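Local coordinates for protein serpin (Taeniopygia guttata, PDB 5HGC) that binds cortisol and, as a member of the serpin family, probably inhibits serine proteases, at residues Phe20-Glu25 against Tyr282-Thr287; Arg24-Glu29 against Ile35-Val40; Ala45-Ala50 against Glu63-Asn68; Asn83-Leu88 against Leu122-Ala127; His319-Asp324 against Thr367-Lys372. One frame throughout, in Å; residues are numbered along the deposited sequence. Where two conformers were deposited one is given.

Contact 1 (Phe20-Glu25 against Tyr282-Thr287); sequences FQFFRE and YEISNT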
# COMPACT_ATOMS: atom_id res chain seq x y z
N PHE A 20 5.99 -7.59 2.26
CA PHE A 20 5.69 -8.48 3.36
C PHE A 20 6.59 -8.42 4.63
O PHE A 20 6.06 -8.61 5.74
CB PHE A 20 5.34 -9.89 2.86
CG PHE A 20 4.15 -9.88 1.93
CD1 PHE A 20 2.87 -9.64 2.43
CD2 PHE A 20 4.33 -9.99 0.55
CE1 PHE A 20 1.78 -9.55 1.56
CE2 PHE A 20 3.24 -9.90 -0.31
CZ PHE A 20 1.96 -9.68 0.18
N GLN A 21 7.89 -8.11 4.50
CA GLN A 21 8.64 -7.84 5.76
C GLN A 21 8.04 -6.68 6.51
O GLN A 21 7.94 -6.71 7.74
CB GLN A 21 10.11 -7.52 5.57
CG GLN A 21 10.87 -8.58 4.84
CD GLN A 21 12.16 -8.05 4.30
OE1 GLN A 21 12.82 -7.20 4.96
NE2 GLN A 21 12.55 -8.52 3.08
N PHE A 22 7.65 -5.65 5.76
CA PHE A 22 7.09 -4.49 6.38
C PHE A 22 5.88 -4.91 7.17
O PHE A 22 5.77 -4.53 8.37
CB PHE A 22 6.75 -3.41 5.35
CG PHE A 22 6.34 -2.11 5.97
CD1 PHE A 22 5.04 -1.89 6.39
CD2 PHE A 22 7.27 -1.06 6.12
CE1 PHE A 22 4.67 -0.67 6.97
CE2 PHE A 22 6.90 0.16 6.67
CZ PHE A 22 5.61 0.36 7.13
N PHE A 23 4.98 -5.68 6.51
CA PHE A 23 3.77 -6.25 7.11
C PHE A 23 4.04 -7.05 8.40
O PHE A 23 3.35 -6.79 9.41
CB PHE A 23 3.02 -7.16 6.13
CG PHE A 23 1.69 -7.63 6.64
CD1 PHE A 23 0.67 -6.72 6.94
CD2 PHE A 23 1.45 -8.97 6.87
CE1 PHE A 23 -0.59 -7.13 7.40
CE2 PHE A 23 0.19 -9.39 7.35
CZ PHE A 23 -0.83 -8.46 7.60
N ARG A 24 5.01 -7.98 8.35
CA ARG A 24 5.41 -8.78 9.54
C ARG A 24 5.80 -7.90 10.70
O ARG A 24 5.28 -8.10 11.80
CB ARG A 24 6.45 -9.91 9.23
CG ARG A 24 5.89 -10.91 8.18
CD ARG A 24 6.65 -12.20 8.01
NE ARG A 24 7.97 -12.06 7.37
CZ ARG A 24 8.20 -11.86 6.07
NH1 ARG A 24 7.20 -11.74 5.20
NH2 ARG A 24 9.45 -11.77 5.62
N GLU A 25 6.62 -6.87 10.43
CA GLU A 25 7.08 -5.87 11.41
C GLU A 25 5.98 -5.09 12.05
O GLU A 25 5.92 -4.97 13.27
CB GLU A 25 8.07 -4.86 10.80
CG GLU A 25 9.51 -5.34 10.64
CD GLU A 25 10.20 -5.79 11.95
OE1 GLU A 25 9.77 -5.44 13.10
OE2 GLU A 25 11.22 -6.51 11.79
N TYR A 282 0.69 6.41 9.21
CA TYR A 282 1.82 6.05 10.08
C TYR A 282 3.06 6.93 9.91
O TYR A 282 3.39 7.36 8.81
CB TYR A 282 2.20 4.56 9.90
CG TYR A 282 1.04 3.62 9.80
CD1 TYR A 282 0.53 3.02 10.93
CD2 TYR A 282 0.43 3.34 8.57
CE1 TYR A 282 -0.55 2.16 10.86
CE2 TYR A 282 -0.65 2.48 8.48
CZ TYR A 282 -1.14 1.89 9.63
OH TYR A 282 -2.24 1.06 9.60
N GLU A 283 3.74 7.19 11.01
CA GLU A 283 5.11 7.64 10.94
C GLU A 283 5.93 6.34 10.95
O GLU A 283 5.88 5.61 11.92
CB GLU A 283 5.44 8.62 12.09
CG GLU A 283 6.67 9.53 11.91
CD GLU A 283 8.00 8.79 11.79
OE1 GLU A 283 8.25 7.83 12.55
OE2 GLU A 283 8.83 9.14 10.92
N ILE A 284 6.65 6.05 9.87
CA ILE A 284 7.19 4.70 9.59
C ILE A 284 8.70 4.50 9.82
O ILE A 284 9.26 3.45 9.44
CB ILE A 284 6.80 4.22 8.17
CG1 ILE A 284 7.21 5.22 7.08
CG2 ILE A 284 5.29 3.90 8.07
CD1 ILE A 284 7.20 4.62 5.67
N SER A 285 9.35 5.50 10.43
CA SER A 285 10.77 5.47 10.80
C SER A 285 11.23 4.23 11.54
O SER A 285 12.18 3.59 11.08
CB SER A 285 11.11 6.68 11.65
OG SER A 285 11.18 7.82 10.85
N ASN A 286 10.59 3.89 12.68
CA ASN A 286 11.03 2.75 13.51
C ASN A 286 11.06 1.51 12.69
O ASN A 286 12.02 0.70 12.81
CB ASN A 286 10.04 2.39 14.62
CG ASN A 286 9.77 3.51 15.55
OD1 ASN A 286 10.42 4.56 15.52
ND2 ASN A 286 8.76 3.30 16.39
N THR A 287 9.97 1.35 11.91
CA THR A 287 9.70 0.15 11.15
C THR A 287 10.84 0.02 10.17
O THR A 287 11.46 -1.04 10.10
CB THR A 287 8.34 0.22 10.44
OG1 THR A 287 7.32 0.62 11.36
CG2 THR A 287 8.00 -1.11 9.83

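Contact 2 (Arg24-Glu29 against Ile35-Val40); sequences REVTQE and IFYSPV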
# COMPACT_ATOMS: atom_id res chain seq x y z
N ARG A 24 5.01 -7.98 8.35
CA ARG A 24 5.41 -8.78 9.54
C ARG A 24 5.80 -7.90 10.70
O ARG A 24 5.28 -8.10 11.80
CB ARG A 24 6.45 -9.91 9.23
CG ARG A 24 5.89 -10.91 8.18
CD ARG A 24 6.65 -12.20 8.01
NE ARG A 24 7.97 -12.06 7.37
CZ ARG A 24 8.20 -11.86 6.07
NH1 ARG A 24 7.20 -11.74 5.20
NH2 ARG A 24 9.45 -11.77 5.62
N GLU A 25 6.62 -6.87 10.43
CA GLU A 25 7.08 -5.87 11.41
C GLU A 25 5.98 -5.09 12.05
O GLU A 25 5.92 -4.97 13.27
CB GLU A 25 8.07 -4.86 10.80
CG GLU A 25 9.51 -5.34 10.64
CD GLU A 25 10.20 -5.79 11.95
OE1 GLU A 25 9.77 -5.44 13.10
OE2 GLU A 25 11.22 -6.51 11.79
N VAL A 26 5.09 -4.55 11.23
CA VAL A 26 4.04 -3.66 11.72
C VAL A 26 2.97 -4.39 12.56
O VAL A 26 2.43 -3.81 13.49
CB VAL A 26 3.46 -2.77 10.57
CG1 VAL A 26 2.64 -3.58 9.57
CG2 VAL A 26 2.68 -1.58 11.12
N THR A 27 2.69 -5.65 12.22
CA THR A 27 1.70 -6.46 12.98
C THR A 27 2.23 -6.88 14.38
O THR A 27 1.45 -6.97 15.32
CB THR A 27 1.16 -7.67 12.17
OG1 THR A 27 2.26 -8.46 11.69
CG2 THR A 27 0.33 -7.19 11.01
N GLN A 28 3.54 -7.12 14.49
CA GLN A 28 4.21 -7.12 15.81
C GLN A 28 4.04 -5.85 16.66
O GLN A 28 3.45 -5.92 17.73
CB GLN A 28 5.66 -7.41 15.67
CG GLN A 28 5.92 -8.80 15.19
CD GLN A 28 7.39 -9.05 15.21
OE1 GLN A 28 8.05 -9.00 14.17
NE2 GLN A 28 7.94 -9.24 16.42
N GLU A 29 4.52 -4.69 16.21
CA GLU A 29 4.34 -3.47 16.99
C GLU A 29 2.87 -3.06 17.27
O GLU A 29 2.64 -2.15 18.08
CB GLU A 29 5.24 -2.30 16.48
CG GLU A 29 4.68 -1.42 15.35
CD GLU A 29 5.77 -0.74 14.45
OE1 GLU A 29 6.81 -1.36 14.09
OE2 GLU A 29 5.57 0.44 14.07
N ILE A 35 -4.51 -2.75 10.18
CA ILE A 35 -3.34 -2.28 9.47
C ILE A 35 -3.75 -1.99 8.05
O ILE A 35 -4.37 -2.84 7.43
CB ILE A 35 -2.24 -3.32 9.46
CG1 ILE A 35 -1.88 -3.71 10.91
CG2 ILE A 35 -1.01 -2.85 8.64
CD1 ILE A 35 -1.17 -2.63 11.71
N PHE A 36 -3.42 -0.79 7.54
CA PHE A 36 -3.65 -0.45 6.12
C PHE A 36 -2.62 0.49 5.54
O PHE A 36 -2.52 1.63 5.96
CB PHE A 36 -5.04 0.14 5.90
CG PHE A 36 -5.44 0.12 4.46
CD1 PHE A 36 -5.88 -1.08 3.87
CD2 PHE A 36 -5.35 1.27 3.68
CE1 PHE A 36 -6.23 -1.14 2.53
CE2 PHE A 36 -5.69 1.21 2.33
CZ PHE A 36 -6.12 0.02 1.76
N TYR A 37 -1.87 0.02 4.55
CA TYR A 37 -0.83 0.81 3.92
C TYR A 37 -0.64 0.41 2.46
O TYR A 37 -1.29 -0.52 1.96
CB TYR A 37 0.49 0.75 4.72
CG TYR A 37 1.15 -0.61 4.70
CD1 TYR A 37 0.78 -1.62 5.63
CD2 TYR A 37 2.16 -0.90 3.79
CE1 TYR A 37 1.37 -2.87 5.61
CE2 TYR A 37 2.75 -2.15 3.74
CZ TYR A 37 2.35 -3.13 4.65
OH TYR A 37 2.96 -4.37 4.64
N SER A 38 0.18 1.22 1.74
CA SER A 38 0.54 0.94 0.34
C SER A 38 2.03 0.60 0.21
O SER A 38 2.86 1.47 0.22
CB SER A 38 0.11 2.05 -0.61
OG SER A 38 0.56 1.75 -1.93
N PRO A 39 2.36 -0.71 0.10
CA PRO A 39 3.78 -1.07 -0.08
C PRO A 39 4.41 -0.28 -1.26
O PRO A 39 5.48 0.32 -1.11
CB PRO A 39 3.74 -2.56 -0.46
CG PRO A 39 2.39 -3.04 -0.09
CD PRO A 39 1.45 -1.87 0.03
N VAL A 40 3.75 -0.27 -2.40
CA VAL A 40 4.35 0.30 -3.58
C VAL A 40 4.67 1.77 -3.37
O VAL A 40 5.73 2.22 -3.81
CB VAL A 40 3.51 0.09 -4.85
CG1 VAL A 40 2.10 0.78 -4.78
CG2 VAL A 40 4.37 0.38 -6.08

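Contact 3 (Ala45-Ala50 against Glu63-Asn68); sequences AFAMLA and EGLAFN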
# COMPACT_ATOMS: atom_id res chain seq x y z
N ALA A 45 8.59 6.06 -2.39
CA ALA A 45 9.01 7.28 -1.70
C ALA A 45 10.49 7.13 -1.31
O ALA A 45 11.29 8.03 -1.59
CB ALA A 45 8.16 7.58 -0.49
N PHE A 46 10.87 5.96 -0.78
CA PHE A 46 12.26 5.71 -0.39
C PHE A 46 13.28 5.55 -1.48
O PHE A 46 14.41 6.00 -1.31
CB PHE A 46 12.38 4.62 0.68
CG PHE A 46 12.16 5.16 2.04
CD1 PHE A 46 10.87 5.35 2.52
CD2 PHE A 46 13.23 5.65 2.76
CE1 PHE A 46 10.68 5.99 3.74
CE2 PHE A 46 13.06 6.27 3.98
CZ PHE A 46 11.78 6.44 4.48
N ALA A 47 12.88 4.95 -2.59
CA ALA A 47 13.79 4.80 -3.71
C ALA A 47 14.12 6.19 -4.21
O ALA A 47 15.26 6.51 -4.50
CB ALA A 47 13.15 3.98 -4.81
N MET A 48 13.10 7.05 -4.23
CA MET A 48 13.27 8.43 -4.57
C MET A 48 14.30 9.15 -3.67
O MET A 48 15.17 9.85 -4.20
CB MET A 48 11.91 9.07 -4.56
CG MET A 48 11.87 10.46 -5.10
SD MET A 48 11.03 11.39 -3.83
CE MET A 48 12.46 11.85 -2.87
N LEU A 49 14.25 8.97 -2.35
CA LEU A 49 15.33 9.47 -1.50
C LEU A 49 16.68 8.95 -1.91
O LEU A 49 17.69 9.69 -1.88
CB LEU A 49 15.15 9.15 -0.03
CG LEU A 49 14.17 10.01 0.74
CD1 LEU A 49 14.33 9.62 2.20
CD2 LEU A 49 14.43 11.50 0.58
N ALA A 50 16.73 7.69 -2.30
CA ALA A 50 18.00 7.12 -2.74
C ALA A 50 18.64 7.95 -3.88
O ALA A 50 19.88 7.98 -3.99
CB ALA A 50 17.85 5.68 -3.14
N GLU A 63 18.94 -1.57 0.10
CA GLU A 63 18.97 -2.92 0.60
C GLU A 63 17.77 -3.16 1.49
O GLU A 63 17.20 -4.24 1.49
CB GLU A 63 20.29 -3.22 1.29
CG GLU A 63 21.35 -3.59 0.27
CD GLU A 63 22.74 -3.72 0.86
OE1 GLU A 63 22.91 -3.44 2.07
OE2 GLU A 63 23.66 -4.09 0.10
N GLY A 64 17.37 -2.14 2.21
CA GLY A 64 16.26 -2.29 3.14
C GLY A 64 14.99 -2.41 2.33
O GLY A 64 14.02 -3.02 2.78
N LEU A 65 15.02 -1.82 1.13
CA LEU A 65 13.97 -2.03 0.17
C LEU A 65 13.98 -3.44 -0.49
O LEU A 65 13.18 -3.66 -1.42
CB LEU A 65 14.00 -0.90 -0.88
CG LEU A 65 13.53 0.49 -0.38
CD1 LEU A 65 13.69 1.49 -1.54
CD2 LEU A 65 12.15 0.54 0.28
N ALA A 66 14.88 -4.34 -0.02
CA ALA A 66 15.09 -5.74 -0.48
C ALA A 66 15.69 -5.87 -1.89
O ALA A 66 15.38 -6.82 -2.61
CB ALA A 66 13.82 -6.57 -0.36
N PHE A 67 16.49 -4.90 -2.30
CA PHE A 67 17.32 -5.06 -3.49
C PHE A 67 18.74 -5.51 -3.12
O PHE A 67 19.33 -5.03 -2.11
CB PHE A 67 17.40 -3.75 -4.27
CG PHE A 67 16.10 -3.31 -4.82
CD1 PHE A 67 15.61 -3.88 -6.00
CD2 PHE A 67 15.33 -2.31 -4.16
CE1 PHE A 67 14.39 -3.45 -6.51
CE2 PHE A 67 14.09 -1.93 -4.67
CZ PHE A 67 13.63 -2.51 -5.84
N ASN A 68 19.31 -6.40 -3.93
CA ASN A 68 20.67 -6.84 -3.71
C ASN A 68 21.54 -6.22 -4.79
O ASN A 68 21.51 -6.59 -5.98
CB ASN A 68 20.74 -8.37 -3.69
CG ASN A 68 22.16 -8.93 -3.60
OD1 ASN A 68 23.17 -8.19 -3.63
ND2 ASN A 68 22.24 -10.25 -3.50

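Contact 4 (Asn83-Leu88 against Leu122-Ala127); sequences NLIHML and LYQLEA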
# COMPACT_ATOMS: atom_id res chain seq x y z
N ASN A 83 8.96 3.29 -14.27
CA ASN A 83 8.05 2.57 -15.14
C ASN A 83 6.81 2.17 -14.34
O ASN A 83 5.68 2.32 -14.82
CB ASN A 83 8.80 1.40 -15.77
CG ASN A 83 7.95 0.55 -16.71
OD1 ASN A 83 8.21 -0.62 -16.77
ND2 ASN A 83 6.98 1.12 -17.44
N LEU A 84 7.04 1.72 -13.12
CA LEU A 84 5.96 1.40 -12.22
C LEU A 84 5.02 2.57 -11.95
O LEU A 84 3.81 2.42 -12.14
CB LEU A 84 6.55 0.82 -10.94
CG LEU A 84 5.67 0.30 -9.82
CD1 LEU A 84 4.68 -0.76 -10.34
CD2 LEU A 84 6.68 -0.28 -8.84
N ILE A 85 5.54 3.74 -11.54
CA ILE A 85 4.65 4.88 -11.23
C ILE A 85 3.92 5.31 -12.48
O ILE A 85 2.73 5.65 -12.44
CB ILE A 85 5.36 6.13 -10.67
CG1 ILE A 85 6.26 5.79 -9.54
CG2 ILE A 85 4.38 7.19 -10.13
CD1 ILE A 85 7.31 6.86 -9.40
N HIS A 86 4.64 5.34 -13.59
CA HIS A 86 4.02 5.74 -14.84
C HIS A 86 2.80 4.84 -15.14
O HIS A 86 1.72 5.32 -15.47
CB HIS A 86 5.07 5.73 -15.97
CG HIS A 86 4.52 6.15 -17.30
ND1 HIS A 86 3.90 5.26 -18.16
CD2 HIS A 86 4.46 7.36 -17.90
CE1 HIS A 86 3.49 5.90 -19.23
NE2 HIS A 86 3.82 7.18 -19.10
N MET A 87 2.96 3.54 -14.96
CA MET A 87 1.86 2.62 -15.24
C MET A 87 0.71 2.68 -14.29
O MET A 87 -0.42 2.66 -14.75
CB MET A 87 2.36 1.22 -15.38
CG MET A 87 3.16 1.19 -16.67
SD MET A 87 3.60 -0.44 -17.18
CE MET A 87 1.95 -0.90 -17.78
N LEU A 88 1.02 2.81 -12.99
CA LEU A 88 0.02 2.95 -11.95
C LEU A 88 -0.74 4.26 -11.99
O LEU A 88 -1.96 4.30 -11.71
CB LEU A 88 0.65 2.75 -10.57
CG LEU A 88 1.29 1.38 -10.36
CD1 LEU A 88 1.98 1.39 -9.01
CD2 LEU A 88 0.24 0.28 -10.52
N LEU A 122 11.82 11.15 -12.61
CA LEU A 122 11.68 9.74 -12.28
C LEU A 122 10.46 9.40 -11.43
O LEU A 122 9.82 8.38 -11.63
CB LEU A 122 12.93 9.18 -11.63
CG LEU A 122 14.16 9.04 -12.52
CD1 LEU A 122 15.40 8.78 -11.65
CD2 LEU A 122 13.94 7.90 -13.51
N TYR A 123 10.13 10.28 -10.49
CA TYR A 123 9.29 9.91 -9.37
C TYR A 123 8.18 10.88 -9.25
O TYR A 123 7.44 10.84 -8.28
CB TYR A 123 10.09 9.85 -8.07
CG TYR A 123 11.01 8.65 -7.97
CD1 TYR A 123 10.50 7.37 -7.67
CD2 TYR A 123 12.38 8.77 -8.19
CE1 TYR A 123 11.33 6.25 -7.63
CE2 TYR A 123 13.22 7.67 -8.13
CZ TYR A 123 12.69 6.40 -7.87
OH TYR A 123 13.51 5.29 -7.79
N GLN A 124 8.04 11.80 -10.21
CA GLN A 124 7.00 12.86 -10.09
C GLN A 124 7.02 13.60 -8.71
O GLN A 124 5.97 13.98 -8.22
CB GLN A 124 5.58 12.34 -10.38
CG GLN A 124 5.38 11.25 -11.47
CD GLN A 124 3.93 10.62 -11.45
OE1 GLN A 124 3.26 10.53 -10.38
NE2 GLN A 124 3.46 10.18 -12.63
N LEU A 125 8.18 13.78 -8.08
CA LEU A 125 8.27 14.50 -6.81
C LEU A 125 7.84 15.96 -6.90
O LEU A 125 8.26 16.74 -7.82
CB LEU A 125 9.70 14.45 -6.25
CG LEU A 125 9.94 15.41 -5.06
CD1 LEU A 125 9.22 14.91 -3.82
CD2 LEU A 125 11.43 15.62 -4.74
N GLU A 126 7.01 16.34 -5.93
CA GLU A 126 6.79 17.77 -5.63
C GLU A 126 7.52 18.06 -4.35
O GLU A 126 7.28 17.35 -3.36
CB GLU A 126 5.31 18.12 -5.44
CG GLU A 126 4.54 17.86 -6.72
CD GLU A 126 3.09 18.31 -6.69
OE1 GLU A 126 2.46 18.42 -5.62
OE2 GLU A 126 2.57 18.58 -7.79
N ALA A 127 8.37 19.09 -4.36
CA ALA A 127 9.14 19.50 -3.17
C ALA A 127 8.76 20.91 -2.75
O ALA A 127 8.55 21.78 -3.62
CB ALA A 127 10.62 19.45 -3.49

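Contact 5 (His319-Asp324 against Thr367-Lys372); sequences HKASLD and TLFIGK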
# COMPACT_ATOMS: atom_id res chain seq x y z
N HIS A 319 3.22 8.15 6.04
CA HIS A 319 2.52 7.43 4.97
C HIS A 319 1.03 7.32 5.27
O HIS A 319 0.67 6.88 6.35
CB HIS A 319 3.09 6.06 4.79
CG HIS A 319 2.33 5.23 3.81
ND1 HIS A 319 2.36 5.47 2.45
CD2 HIS A 319 1.47 4.20 3.99
CE1 HIS A 319 1.57 4.61 1.84
NE2 HIS A 319 1.02 3.82 2.75
N LYS A 320 0.16 7.74 4.35
CA LYS A 320 -1.28 7.55 4.57
C LYS A 320 -1.91 6.88 3.34
O LYS A 320 -1.79 7.40 2.22
CB LYS A 320 -2.00 8.85 4.95
CG LYS A 320 -3.42 8.71 5.51
CD LYS A 320 -3.90 10.02 6.10
CE LYS A 320 -5.14 9.92 7.02
NZ LYS A 320 -6.51 10.08 6.40
N ALA A 321 -2.55 5.72 3.56
CA ALA A 321 -3.26 5.02 2.48
C ALA A 321 -4.73 4.99 2.81
O ALA A 321 -5.12 4.84 3.95
CB ALA A 321 -2.74 3.61 2.27
N SER A 322 -5.56 5.10 1.79
CA SER A 322 -6.95 5.19 2.01
C SER A 322 -7.72 4.46 0.90
O SER A 322 -7.38 4.52 -0.30
CB SER A 322 -7.28 6.66 2.07
OG SER A 322 -8.58 6.82 2.47
N LEU A 323 -8.78 3.78 1.29
CA LEU A 323 -9.48 2.86 0.38
C LEU A 323 -10.95 2.89 0.67
O LEU A 323 -11.37 2.80 1.81
CB LEU A 323 -8.94 1.43 0.58
CG LEU A 323 -9.73 0.27 -0.06
CD1 LEU A 323 -9.53 0.24 -1.59
CD2 LEU A 323 -9.39 -1.10 0.57
N ASP A 324 -11.75 3.00 -0.36
CA ASP A 324 -13.15 2.68 -0.17
C ASP A 324 -13.51 1.39 -0.92
O ASP A 324 -13.01 1.12 -2.07
CB ASP A 324 -14.05 3.80 -0.69
CG ASP A 324 -13.92 5.06 0.11
OD1 ASP A 324 -13.83 4.97 1.35
OD2 ASP A 324 -13.89 6.14 -0.52
N THR A 367 2.30 -5.16 -5.39
CA THR A 367 1.36 -5.00 -4.30
C THR A 367 1.05 -3.52 -4.09
O THR A 367 1.94 -2.73 -3.73
CB THR A 367 1.91 -5.61 -3.01
OG1 THR A 367 2.55 -6.87 -3.34
CG2 THR A 367 0.79 -5.80 -1.99
N LEU A 368 -0.22 -3.20 -4.32
CA LEU A 368 -0.72 -1.85 -4.14
C LEU A 368 -1.17 -1.60 -2.72
O LEU A 368 -0.92 -0.51 -2.19
CB LEU A 368 -1.86 -1.52 -5.11
CG LEU A 368 -1.59 -1.95 -6.55
CD1 LEU A 368 -2.77 -1.54 -7.41
CD2 LEU A 368 -0.25 -1.41 -7.09
N PHE A 369 -1.86 -2.55 -2.08
CA PHE A 369 -2.33 -2.30 -0.71
C PHE A 369 -2.28 -3.55 0.13
O PHE A 369 -2.54 -4.66 -0.37
CB PHE A 369 -3.77 -1.76 -0.72
CG PHE A 369 -3.92 -0.41 -1.34
CD1 PHE A 369 -3.67 0.75 -0.60
CD2 PHE A 369 -4.35 -0.27 -2.67
CE1 PHE A 369 -3.82 2.01 -1.18
CE2 PHE A 369 -4.50 1.01 -3.25
CZ PHE A 369 -4.24 2.15 -2.50
N ILE A 370 -1.96 -3.39 1.41
CA ILE A 370 -2.03 -4.48 2.36
C ILE A 370 -2.91 -4.03 3.53
O ILE A 370 -2.62 -3.03 4.24
CB ILE A 370 -0.63 -4.95 2.79
CG1 ILE A 370 0.09 -5.60 1.60
CG2 ILE A 370 -0.71 -5.94 3.95
CD1 ILE A 370 1.52 -6.05 1.87
N GLY A 371 -4.03 -4.75 3.73
CA GLY A 371 -4.99 -4.39 4.75
C GLY A 371 -5.13 -5.59 5.66
O GLY A 371 -5.14 -6.74 5.20
N LYS A 372 -5.20 -5.33 6.95
CA LYS A 372 -5.61 -6.32 7.90
C LYS A 372 -6.78 -5.60 8.51
O LYS A 372 -6.60 -4.56 9.13
CB LYS A 372 -4.48 -6.58 8.92
CG LYS A 372 -4.98 -7.43 10.05
CD LYS A 372 -3.96 -7.66 11.09
CE LYS A 372 -4.64 -8.26 12.32
NZ LYS A 372 -3.59 -8.63 13.31

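Contact 1 (Phe20-Glu25 against Tyr282-Thr287)
Glu-25 and Thr-287 mark the closest backbone approach, with their CA atoms 6.6 Å apart, where helix 12-29, helix A of the serpin fold, runs beside the end of strand 265-283 of sheet A as the chain turns into helix 285-290. The aromatic side chain of Phe-22 does most of the bridging. Its chi1 of -172° sets CG trans to the backbone N, and from there the ring extends across the gap to two branched residues. Thr-287 lays its CG2 methyl over one face in a CH-pi contact, 3.9 Å from the centroid of the Phe-22 ring and 23° off the normal. Ile-284 comes in at the rim instead: its CG2 lies close to the ring plane, 3.7 Å from Phe-22 CZ. The Thr-287 methyl also touches the aliphatic root of Glu-25, CG2 to CB 3.9 Å. Within the turn, Ser-285 OG donates to the syn lone pair of Glu-283 OE2 at 2.7 Å, next to Ile-284 at the N-cap position. No hydrogen bond crosses between the segments, so apolar and CH-pi contacts carry the join, while the Thr-287 hydroxyl turns to Glu-29, weakly.

Contact 2 (Arg24-Glu29 against Ile35-Val40)
Val-26 and Ile-35 point their branches at one another tip to tip, joining the end part of helix 12-29 to strand 35-37; in the serpin fold helix A packs here on a strand of sheet B. The local axes come within 10.0 Å and run at 143°, closer to antiparallel than to perpendicular. In the valine conformer described, one of two deposited, CG1 meets CG2 of Ile-35 at 3.8 Å while CG2 faces Ile-35 CD1 at 4.0 Å. Thr-27 approaches differently, crossing the isoleucine at about a right angle with CG2 4.1 Å from Ile-35 CG1. A chi1 of 53° turns its OG1 back to its own helix, within reach of the carbonyls of Phe-23 and Arg-24, and leaves the methyl to the strand. Farther along, CG1 of Val-26 reaches Tyr-37 CE1 at 4.2 Å, meeting the ring obliquely. The tyrosine hydroxyl hydrogen-bonds to Ala-19 O, which pins the ring beside the same helix, and Phe-22 packs against it too. Packing, not hydrogen bonding, thus joins these two segments, while the strand is bonded to strand 366-373.

Contact 3 (Ala45-Ala50 against Glu63-Asn68)
Leu-65 drives both of its methyl groups against helix 39-52, and it alone carries the second segment's share of the close packing. CD1 settles on the backbone of Ala-47, 3.7 Å from its N and 4.0 Å from its CA, and touches the Ala-47 CB at 4.1 Å. Because Ala-47 is small, the leucine methyl comes close to the helix backbone. CD2 lies beside Phe-46, 4.1 Å from CB. The phenylalanine contributes little more than its CB, because its ring leads away toward Leu-169 and Phe-297. The loose side lies on both flanks of Leu-65: Glu-63 before it and Asn-68 after it are exposed. The positive phi of Ala-66 closes helix 55-64 in a Schellman motif, with Ala-66 N bonded to Glu-63 O at 2.8 Å. These are helices B (39-52) and C (55-64) of the serpin fold, and Leu-65 also rests on Phe-18 of helix 12-29. With no hydrogen bond across, the join relies on one branched aliphatic residue at the helix end, where the Schellman turn satisfies backbone N-H groups.

Contact 4 (Asn83-Leu88 against Leu122-Ala127)
Ile-85 is the hub: its two methyl groups touch different parts of the segment where helix 113-123 finishes. CD1 presses on the backbone of Tyr-123, 3.6 Å from CA, and lies 3.7 Å from CD1 of the Tyr-123 ring, which it meets obliquely. The same methyl is 3.7 Å from Leu-122 O. CG2 serves the other partner, approaching the amide of Gln-124 with OE1 at 3.5 Å and NE2 at 4.0 Å; these two side chains slide past each other in opposite directions, and Gln-124 forms the solvent side of the contact. With the isoleucine chi1 at -50°, CG1 lies beside the backbone N and CG2 anti to it, which brings the terminal methyl to Tyr-123 and CG2 to Gln-124. In the next shell, polar bonds fix the groups that Ile-85 touches. Gln-124 OE1 is hydrogen-bonded to Asn-89, the Tyr-123 hydroxyl to His-78, and Leu-122 O to His-82, so three links return to helix 74-89. Gln-124 itself has a positive phi of 49°, letting the chain leave the helix. His-78 also lines the pocket of the bound amino sugar, and the Leu-122 side chain is about 4 Å from that ligand. Tyr-123 lies against Ala-47, Met-48 and Leu-51, and Ile-85 touches Thr-44. The contact thus joins serpin helices D (74-89) and E (113-123) over helix B (39-52), just ahead of strand 126-130.

Contact 5 (His319-Asp324 against Thr367-Lys372)
Phe-369 gives up the most surface here, and its ring points from strand 366-373 across to strand 316-325. CB of Ala-321 comes in at the rim, close to the ring plane, 4.0 Å from CE1 and 4.2 Å from CD1 of Phe-369. A chi1 of -66° places the phenylalanine CG beside its own backbone N, opposite the carbonyl carbon, which presents the CD1-CE1 side to the alanine. Leu-323 faces the same way and shields part of the ring without touching it closely. The two strands belong to different sheets stacked face on face, the A and B sheets of the serpin fold, and no hydrogen bond joins the two segments. Strand 316-325 still pairs with strand 167-176, consistent with a reactive loop not inserted between them. Phe-369 is also part of a classic beta bulge, in which it and Leu-368 both face Ile-359. Its ring lies nearly parallel to that of Phe-36, their planes at about 15°, and Phe-36 in turn touches both Ala-321 and Leu-323.

Contacts 1 and 2 share helix 12-29, their centres 5 Å apart, and Tyr-282 OH reaches Phe-36 N at 3.0 Å between them. Contact 5 continues that core: Ile-35 O meets Lys-372 N at 2.7 Å and Tyr-282 O meets His-319 N at 2.9 Å. Contact 3 touches contact 1 where Ile-284 CD1 lies 4.2 Å from Phe-46 CE1, and contact 4 touches contact 2 through Val-40 CG2 and Leu-84 CD2, 3.7 Å apart. Leu-88 and Leu-368 bring contact 4 against contact 5. The side chains of Phe-369, Tyr-37 and Phe-22 lie about 12 to 14 Å from the cortisol and do not line its pocket, whereas Leu-122 of contact 4 comes within about 4 Å of the amino sugar.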